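Local coordinates for putative spindle pole body component alp6 protein (Chaetomium thermophilum, PDB 6L7R) that probably binds gamma-tubulin and microtubule minus ends as a member of the gamma-tubulin complex component (TUBGCP) family, this chain being an N-terminal helical part, at residues A[61-66]-A[98-103]; A[8-13]-A[41-46]. One frame throughout, in Å; residues are numbered along the deposited sequence.

Contact 1 of 2, residues A[61-66]-A[98-103]; sequences SDLIKR and ILYLLH
One face of the His103 imidazole is covered by Leu63, whose CB lies 3.7 Å above the ring plane and displaced toward its rim. The approach is a CH-pi contact: Leu63 CB stands 3.9 Å from the ring centroid and only 16° off its normal. Further along the same leucine, CD1 is 3.9 Å from His103 NE2, and the two side chains cross at about a right angle. Leu63 CD1 also meets the Tyr100 ring obliquely, at 4.3 Å from CE1, so one methyl serves two aromatic groups. His103 CG stands anti to the backbone N (chi1 165°), and the bond from CA to CB points toward helix 59-70. Here ND1 is buried by the contact with no partner in the model, and no hydrogen bond crosses between the two segments. An alanine at His103 would probably leave Leu63 without its CH-pi partner and open a gap beside it.

Ile64 CG1 lies 3.8 Å from His103 CB, the two side chains sliding past each other in opposite directions. An extended chi2 carries Ile64 CD1 on to Leu99, 3.6 Å from the carbonyl O and 4.1 Å from CD2. Helix 76-88 covers this side, with Phe79 against Ile64 and Tyr83 against both Ser61 and Leu99, while an apolar side chain of another protein chain also packs on Ile64. The segment axes approach to 9.3 Å and run broadly the same way, 31° apart: packing characteristic of the first and third helices of a three-helix bundle.

Contact 2 of 2, residues A[8-13]-A[41-46]; sequences RINNAI and LVRALL
Asn10 and Arg43 make the polar part of this helix pair. The NE of Arg43 donates to Asn10 OD1 over 2.7 Å, but the angle at the hydrogen is 125° and the bond is weak. The arginine chain is bent at chi2 and chi3, and its end comes nearer to helix 6-20, with the guanidinium plane 16° from the amide plane. At the other end of the amide, ND2 of Asn10 comes within 2.7 Å of NH2 of Arg43; two donors that close would repel, so the detailed placement of this pair is doubtful.

The apolar part gathers around Ile13, which reaches tip to tip toward two side chains of helix 29-47. Its CG2 touches Val42 CG1 at 3.8 Å, and its CD1 meets Leu46 CD1 at the same distance. The methylene CD of Arg43 lies 4.0 Å from Ile13 CD1, lending the arginine an apolar role as well. Phe39, one turn before Arg43, packs on both Asn10 and Ile13.

With segment axes 11.6 Å apart, this is a helix-loop-helix whose consecutive helices, joined by residues 21-28, run in roughly opposed directions and cross steeply, 127° between their directions.

Contact 2 comes first along the chain and is complete before contact 1 begins: it pairs helix 6-20 with helix 29-47, whereas contact 1 pairs helix 59-70 with helix 95-105. No helix is shared, although helix 29-47 is followed directly by helix 59-70. The centres lie 23 Å apart on opposite sides of the chain's centre, and the nearest atoms are about 9 Å apart without touching. This is consistent with two helical units in this N-terminal part, helices 6-20 and 29-47 in one and 59-70, 76-88 and 95-105 in the other. Another protein's chain packs on residues of both contacts, including Leu46 and Ile64, and probably bridges the two units.

Contact 1 of 2, residues A[61-66]-A[98-103]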
ATOM      1  N   SER A  61     -15.038  -4.527   1.315  1.00 48.26           N
ATOM      2  CA  SER A  61     -15.899  -3.621   2.063  1.00 49.01           C
ATOM      3  C   SER A  61     -16.749  -4.370   3.080  1.00 48.40           C
ATOM      4  O   SER A  61     -17.045  -3.831   4.156  1.00 47.19           O
ATOM      5  CB  SER A  61     -16.776  -2.831   1.094  1.00 56.66           C
ATOM      6  OG  SER A  61     -17.516  -3.701   0.256  1.00 63.03           O
ATOM      7  N   ASP A  62     -17.156  -5.602   2.766  1.00 50.72           N
ATOM      8  CA  ASP A  62     -17.871  -6.410   3.749  1.00 49.77           C
ATOM      9  C   ASP A  62     -16.950  -6.832   4.887  1.00 49.21           C
ATOM     10  O   ASP A  62     -17.368  -6.872   6.050  1.00 46.94           O
ATOM     11  CB  ASP A  62     -18.488  -7.635   3.076  1.00 56.58           C
ATOM     12  CG  ASP A  62     -19.845  -7.346   2.480  1.00 67.48           C
ATOM     13  OD1 ASP A  62     -20.055  -7.670   1.293  1.00 70.47           O
ATOM     14  OD2 ASP A  62     -20.706  -6.796   3.200  1.00 73.30           O
ATOM     15  N   LEU A  63     -15.691  -7.152   4.568  1.00 47.17           N
ATOM     16  CA  LEU A  63     -14.724  -7.455   5.615  1.00 48.08           C
ATOM     17  C   LEU A  63     -14.477  -6.240   6.497  1.00 45.95           C
ATOM     18  O   LEU A  63     -14.363  -6.365   7.721  1.00 51.33           O
ATOM     19  CB  LEU A  63     -13.408  -7.940   5.002  1.00 53.40           C
ATOM     20  CG  LEU A  63     -13.327  -9.374   4.471  1.00 57.10           C
ATOM     21  CD1 LEU A  63     -12.031  -9.582   3.711  1.00 54.24           C
ATOM     22  CD2 LEU A  63     -13.435 -10.367   5.609  1.00 54.24           C
ATOM     23  N   ILE A  64     -14.393  -5.054   5.888  1.00 42.46           N
ATOM     24  CA  ILE A  64     -14.144  -3.840   6.659  1.00 42.21           C
ATOM     25  C   ILE A  64     -15.339  -3.514   7.546  1.00 42.56           C
ATOM     26  O   ILE A  64     -15.179  -3.167   8.722  1.00 46.56           O
ATOM     27  CB  ILE A  64     -13.798  -2.671   5.722  1.00 38.78           C
ATOM     28  CG1 ILE A  64     -12.427  -2.891   5.072  1.00 39.24           C
ATOM     29  CG2 ILE A  64     -13.836  -1.351   6.477  1.00 42.16           C
ATOM     30  CD1 ILE A  64     -12.107  -1.898   3.969  1.00 39.29           C
ATOM     31  N   LYS A  65     -16.555  -3.625   7.007  1.00 42.47           N
ATOM     32  CA  LYS A  65     -17.735  -3.312   7.806  1.00 51.71           C
ATOM     33  C   LYS A  65     -17.834  -4.229   9.021  1.00 56.18           C
ATOM     34  O   LYS A  65     -18.031  -3.762  10.149  1.00 53.59           O
ATOM     35  CB  LYS A  65     -18.998  -3.413   6.948  1.00 58.02           C
ATOM     36  CG  LYS A  65     -20.085  -2.413   7.330  1.00 69.19           C
ATOM     37  CD  LYS A  65     -21.418  -2.738   6.667  1.00 73.09           C
ATOM     38  CE  LYS A  65     -21.251  -3.000   5.172  1.00 76.24           C
ATOM     39  NZ  LYS A  65     -20.694  -1.832   4.424  1.00 75.03           N
ATOM     40  N   ARG A  66     -17.697  -5.541   8.814  1.00 56.73           N
ATOM     41  CA  ARG A  66     -17.836  -6.457   9.942  1.00 66.45           C
ATOM     42  C   ARG A  66     -16.710  -6.270  10.949  1.00 71.19           C
ATOM     43  O   ARG A  66     -16.918  -6.450  12.154  1.00 73.48           O
ATOM     44  CB  ARG A  66     -17.895  -7.905   9.455  1.00 64.73           C
ATOM     45  CG  ARG A  66     -19.306  -8.391   9.140  1.00 73.94           C
ATOM     46  CD  ARG A  66     -20.316  -7.927  10.194  1.00 81.16           C
ATOM     47  NE  ARG A  66     -21.583  -8.653  10.112  1.00 86.67           N
ATOM     48  CZ  ARG A  66     -22.754  -8.102   9.803  1.00 84.05           C
ATOM     49  NH1 ARG A  66     -22.834  -6.804   9.542  1.00 86.08           N
ATOM     50  NH2 ARG A  66     -23.847  -8.850   9.754  1.00 84.02           N
ATOM     51  N   ILE A  98      -7.440  -1.885  -3.352  1.00 27.85           N
ATOM     52  CA  ILE A  98      -6.991  -0.876  -2.403  1.00 26.37           C
ATOM     53  C   ILE A  98      -7.709  -1.054  -1.071  1.00 24.74           C
ATOM     54  O   ILE A  98      -7.092  -0.979  -0.002  1.00 27.19           O
ATOM     55  CB  ILE A  98      -7.172   0.536  -2.984  1.00 28.89           C
ATOM     56  CG1 ILE A  98      -6.539   0.592  -4.382  1.00 35.86           C
ATOM     57  CG2 ILE A  98      -6.522   1.541  -2.055  1.00 27.52           C
ATOM     58  CD1 ILE A  98      -6.961   1.764  -5.260  1.00 34.20           C
ATOM     59  N   LEU A  99      -9.008  -1.344  -1.112  1.00 26.74           N
ATOM     60  CA  LEU A  99      -9.736  -1.589   0.127  1.00 29.86           C
ATOM     61  C   LEU A  99      -9.254  -2.866   0.803  1.00 28.27           C
ATOM     62  O   LEU A  99      -9.199  -2.940   2.038  1.00 32.37           O
ATOM     63  CB  LEU A  99     -11.238  -1.650  -0.143  1.00 26.22           C
ATOM     64  CG  LEU A  99     -11.888  -0.298  -0.429  1.00 34.92           C
ATOM     65  CD1 LEU A  99     -13.326  -0.523  -0.788  1.00 40.49           C
ATOM     66  CD2 LEU A  99     -11.796   0.612   0.793  1.00 36.44           C
ATOM     67  N   TYR A 100      -8.909  -3.885   0.014  1.00 28.72           N
ATOM     68  CA  TYR A 100      -8.323  -5.087   0.597  1.00 30.95           C
ATOM     69  C   TYR A 100      -7.031  -4.755   1.332  1.00 26.04           C
ATOM     70  O   TYR A 100      -6.802  -5.232   2.452  1.00 28.64           O
ATOM     71  CB  TYR A 100      -8.066  -6.133  -0.485  1.00 28.93           C
ATOM     72  CG  TYR A 100      -7.801  -7.505   0.092  1.00 38.63           C
ATOM     73  CD1 TYR A 100      -8.851  -8.315   0.500  1.00 41.14           C
ATOM     74  CD2 TYR A 100      -6.506  -7.985   0.245  1.00 38.28           C
ATOM     75  CE1 TYR A 100      -8.630  -9.555   1.037  1.00 42.16           C
ATOM     76  CE2 TYR A 100      -6.278  -9.239   0.788  1.00 40.15           C
ATOM     77  CZ  TYR A 100      -7.344 -10.018   1.176  1.00 44.41           C
ATOM     78  OH  TYR A 100      -7.140 -11.267   1.714  1.00 46.37           O
ATOM     79  N   LEU A 101      -6.192  -3.910   0.728  1.00 27.49           N
ATOM     80  CA  LEU A 101      -4.956  -3.490   1.380  1.00 29.53           C
ATOM     81  C   LEU A 101      -5.247  -2.835   2.722  1.00 30.40           C
ATOM     82  O   LEU A 101      -4.639  -3.184   3.739  1.00 27.44           O
ATOM     83  CB  LEU A 101      -4.179  -2.530   0.476  1.00 24.61           C
ATOM     84  CG  LEU A 101      -3.036  -1.814   1.201  1.00 31.20           C
ATOM     85  CD1 LEU A 101      -1.890  -2.793   1.450  1.00 33.44           C
ATOM     86  CD2 LEU A 101      -2.561  -0.588   0.445  1.00 33.58           C
ATOM     87  N   LEU A 102      -6.179  -1.876   2.746  1.00 26.71           N
ATOM     88  CA  LEU A 102      -6.513  -1.224   4.007  1.00 21.31           C
ATOM     89  C   LEU A 102      -7.013  -2.225   5.044  1.00 30.92           C
ATOM     90  O   LEU A 102      -6.601  -2.179   6.210  1.00 35.86           O
ATOM     91  CB  LEU A 102      -7.553  -0.123   3.777  1.00 22.33           C
ATOM     92  CG  LEU A 102      -7.109   1.006   2.844  1.00 29.27           C
ATOM     93  CD1 LEU A 102      -8.139   2.132   2.827  1.00 29.72           C
ATOM     94  CD2 LEU A 102      -5.764   1.558   3.261  1.00 27.01           C
ATOM     95  N   HIS A 103      -7.891  -3.150   4.641  1.00 26.60           N
ATOM     96  CA  HIS A 103      -8.370  -4.152   5.592  1.00 31.38           C
ATOM     97  C   HIS A 103      -7.211  -4.942   6.190  1.00 28.35           C
ATOM     98  O   HIS A 103      -7.202  -5.235   7.392  1.00 32.09           O
ATOM     99  CB  HIS A 103      -9.355  -5.098   4.916  1.00 33.56           C
ATOM    100  CG  HIS A 103      -9.614  -6.350   5.698  1.00 39.72           C
ATOM    101  ND1 HIS A 103     -10.447  -6.387   6.796  1.00 48.49           N
ATOM    102  CD2 HIS A 103      -9.136  -7.609   5.546  1.00 42.05           C
ATOM    103  CE1 HIS A 103     -10.479  -7.616   7.283  1.00 46.21           C
ATOM    104  NE2 HIS A 103      -9.691  -8.376   6.541  1.00 46.70           N
TER

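Contact 2 of 2, residues A[8-13]-A[41-46]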
ATOM      1  N   ARG A   8       7.659   1.521 -13.229  1.00 26.68           N
ATOM      2  CA  ARG A   8       6.908   2.376 -12.309  1.00 26.81           C
ATOM      3  C   ARG A   8       6.731   1.724 -10.946  1.00 24.51           C
ATOM      4  O   ARG A   8       6.672   2.423  -9.922  1.00 27.81           O
ATOM      5  CB  ARG A   8       5.558   2.749 -12.929  1.00 31.81           C
ATOM      6  CG  ARG A   8       5.715   3.411 -14.284  1.00 46.45           C
ATOM      7  CD  ARG A   8       4.632   4.424 -14.567  1.00 56.69           C
ATOM      8  NE  ARG A   8       3.309   3.814 -14.636  1.00 63.80           N
ATOM      9  CZ  ARG A   8       2.173   4.502 -14.551  1.00 70.59           C
ATOM     10  NH1 ARG A   8       2.208   5.820 -14.396  1.00 68.83           N
ATOM     11  NH2 ARG A   8       1.005   3.876 -14.622  1.00 72.69           N
ATOM     12  N   ILE A   9       6.673   0.393 -10.901  1.00 23.02           N
ATOM     13  CA  ILE A   9       6.560  -0.299  -9.620  1.00 20.17           C
ATOM     14  C   ILE A   9       7.870  -0.208  -8.847  1.00 25.89           C
ATOM     15  O   ILE A   9       7.882   0.095  -7.650  1.00 25.19           O
ATOM     16  CB  ILE A   9       6.121  -1.754  -9.858  1.00 22.01           C
ATOM     17  CG1 ILE A   9       4.667  -1.790 -10.368  1.00 25.15           C
ATOM     18  CG2 ILE A   9       6.329  -2.603  -8.603  1.00 21.34           C
ATOM     19  CD1 ILE A   9       4.267  -3.115 -11.000  1.00 23.83           C
ATOM     20  N   ASN A  10       8.995  -0.421  -9.524  1.00 22.19           N
ATOM     21  CA  ASN A  10      10.284  -0.324  -8.846  1.00 21.04           C
ATOM     22  C   ASN A  10      10.575   1.099  -8.373  1.00 19.97           C
ATOM     23  O   ASN A  10      11.177   1.290  -7.310  1.00 25.71           O
ATOM     24  CB  ASN A  10      11.405  -0.811  -9.772  1.00 24.15           C
ATOM     25  CG  ASN A  10      11.395  -2.316  -9.957  1.00 34.50           C
ATOM     26  OD1 ASN A  10      10.819  -3.051  -9.154  1.00 32.96           O
ATOM     27  ND2 ASN A  10      12.050  -2.782 -11.014  1.00 33.26           N
ATOM     28  N   ASN A  11      10.206   2.107  -9.162  1.00 21.66           N
ATOM     29  CA  ASN A  11      10.363   3.480  -8.695  1.00 29.09           C
ATOM     30  C   ASN A  11       9.552   3.710  -7.422  1.00 27.64           C
ATOM     31  O   ASN A  11      10.013   4.386  -6.491  1.00 24.86           O
ATOM     32  CB  ASN A  11       9.938   4.475  -9.778  1.00 31.06           C
ATOM     33  CG  ASN A  11      10.897   4.512 -10.947  1.00 39.66           C
ATOM     34  OD1 ASN A  11      12.028   4.036 -10.857  1.00 37.01           O
ATOM     35  ND2 ASN A  11      10.452   5.097 -12.053  1.00 39.87           N
ATOM     36  N   ALA A  12       8.352   3.132  -7.355  1.00 24.99           N
ATOM     37  CA  ALA A  12       7.544   3.250  -6.147  1.00 28.41           C
ATOM     38  C   ALA A  12       8.180   2.490  -4.990  1.00 30.62           C
ATOM     39  O   ALA A  12       8.166   2.961  -3.840  1.00 26.74           O
ATOM     40  CB  ALA A  12       6.127   2.743  -6.413  1.00 25.58           C
ATOM     41  N   ILE A  13       8.748   1.314  -5.272  1.00 28.41           N
ATOM     42  CA  ILE A  13       9.404   0.559  -4.210  1.00 28.34           C
ATOM     43  C   ILE A  13      10.566   1.356  -3.644  1.00 25.69           C
ATOM     44  O   ILE A  13      10.747   1.431  -2.422  1.00 26.56           O
ATOM     45  CB  ILE A  13       9.860  -0.820  -4.714  1.00 26.18           C
ATOM     46  CG1 ILE A  13       8.645  -1.711  -5.001  1.00 27.89           C
ATOM     47  CG2 ILE A  13      10.795  -1.474  -3.671  1.00 26.16           C
ATOM     48  CD1 ILE A  13       8.985  -2.986  -5.795  1.00 31.78           C
ATOM     49  N   LEU A  41      14.153  -8.195  -0.854  1.00 27.39           N
ATOM     50  CA  LEU A  41      13.059  -8.746  -0.063  1.00 27.14           C
ATOM     51  C   LEU A  41      11.709  -8.305  -0.614  1.00 22.41           C
ATOM     52  O   LEU A  41      10.791  -9.118  -0.761  1.00 26.75           O
ATOM     53  CB  LEU A  41      13.189  -8.321   1.392  1.00 21.66           C
ATOM     54  CG  LEU A  41      12.014  -8.767   2.259  1.00 27.75           C
ATOM     55  CD1 LEU A  41      12.016 -10.278   2.414  1.00 33.75           C
ATOM     56  CD2 LEU A  41      12.063  -8.078   3.610  1.00 27.37           C
ATOM     57  N   VAL A  42      11.568  -7.016  -0.917  1.00 24.97           N
ATOM     58  CA  VAL A  42      10.283  -6.537  -1.429  1.00 25.88           C
ATOM     59  C   VAL A  42       9.938  -7.262  -2.719  1.00 31.60           C
ATOM     60  O   VAL A  42       8.807  -7.726  -2.910  1.00 27.29           O
ATOM     61  CB  VAL A  42      10.307  -5.010  -1.629  1.00 23.02           C
ATOM     62  CG1 VAL A  42       9.002  -4.541  -2.309  1.00 23.30           C
ATOM     63  CG2 VAL A  42      10.495  -4.297  -0.299  1.00 25.92           C
ATOM     64  N   ARG A  43      10.916  -7.403  -3.619  1.00 26.31           N
ATOM     65  CA  ARG A  43      10.635  -8.093  -4.872  1.00 26.42           C
ATOM     66  C   ARG A  43      10.167  -9.518  -4.615  1.00 27.39           C
ATOM     67  O   ARG A  43       9.213  -9.988  -5.243  1.00 29.30           O
ATOM     68  CB  ARG A  43      11.868  -8.088  -5.775  1.00 32.32           C
ATOM     69  CG  ARG A  43      12.242  -6.707  -6.278  1.00 38.34           C
ATOM     70  CD  ARG A  43      11.103  -6.074  -7.071  1.00 46.18           C
ATOM     71  NE  ARG A  43      11.641  -5.436  -8.262  1.00 62.60           N
ATOM     72  CZ  ARG A  43      11.886  -6.085  -9.397  1.00 57.87           C
ATOM     73  NH1 ARG A  43      11.624  -7.379  -9.494  1.00 64.88           N
ATOM     74  NH2 ARG A  43      12.395  -5.447 -10.433  1.00 60.32           N
ATOM     75  N   ALA A  44      10.811 -10.213  -3.673  1.00 27.24           N
ATOM     76  CA  ALA A  44      10.410 -11.583  -3.373  1.00 33.22           C
ATOM     77  C   ALA A  44       9.003 -11.622  -2.789  1.00 29.59           C
ATOM     78  O   ALA A  44       8.193 -12.482  -3.157  1.00 29.20           O
ATOM     79  CB  ALA A  44      11.414 -12.222  -2.411  1.00 30.25           C
ATOM     80  N   LEU A  45       8.702 -10.708  -1.864  1.00 27.27           N
ATOM     81  CA  LEU A  45       7.367 -10.665  -1.270  1.00 27.21           C
ATOM     82  C   LEU A  45       6.297 -10.468  -2.333  1.00 28.94           C
ATOM     83  O   LEU A  45       5.253 -11.126  -2.302  1.00 33.17           O
ATOM     84  CB  LEU A  45       7.289  -9.547  -0.232  1.00 25.79           C
ATOM     85  CG  LEU A  45       8.121  -9.783   1.035  1.00 27.65           C
ATOM     86  CD1 LEU A  45       8.157  -8.550   1.914  1.00 27.79           C
ATOM     87  CD2 LEU A  45       7.578 -10.980   1.815  1.00 31.42           C
ATOM     88  N   LEU A  46       6.542  -9.574  -3.288  1.00 26.46           N
ATOM     89  CA  LEU A  46       5.522  -9.285  -4.288  1.00 27.50           C
ATOM     90  C   LEU A  46       5.335 -10.423  -5.278  1.00 34.19           C
ATOM     91  O   LEU A  46       4.316 -10.445  -5.973  1.00 36.80           O
ATOM     92  CB  LEU A  46       5.860  -7.984  -5.015  1.00 29.13           C
ATOM     93  CG  LEU A  46       5.803  -6.730  -4.144  1.00 29.77           C
ATOM     94  CD1 LEU A  46       6.251  -5.513  -4.929  1.00 27.33           C
ATOM     95  CD2 LEU A  46       4.392  -6.508  -3.576  1.00 30.29           C
TER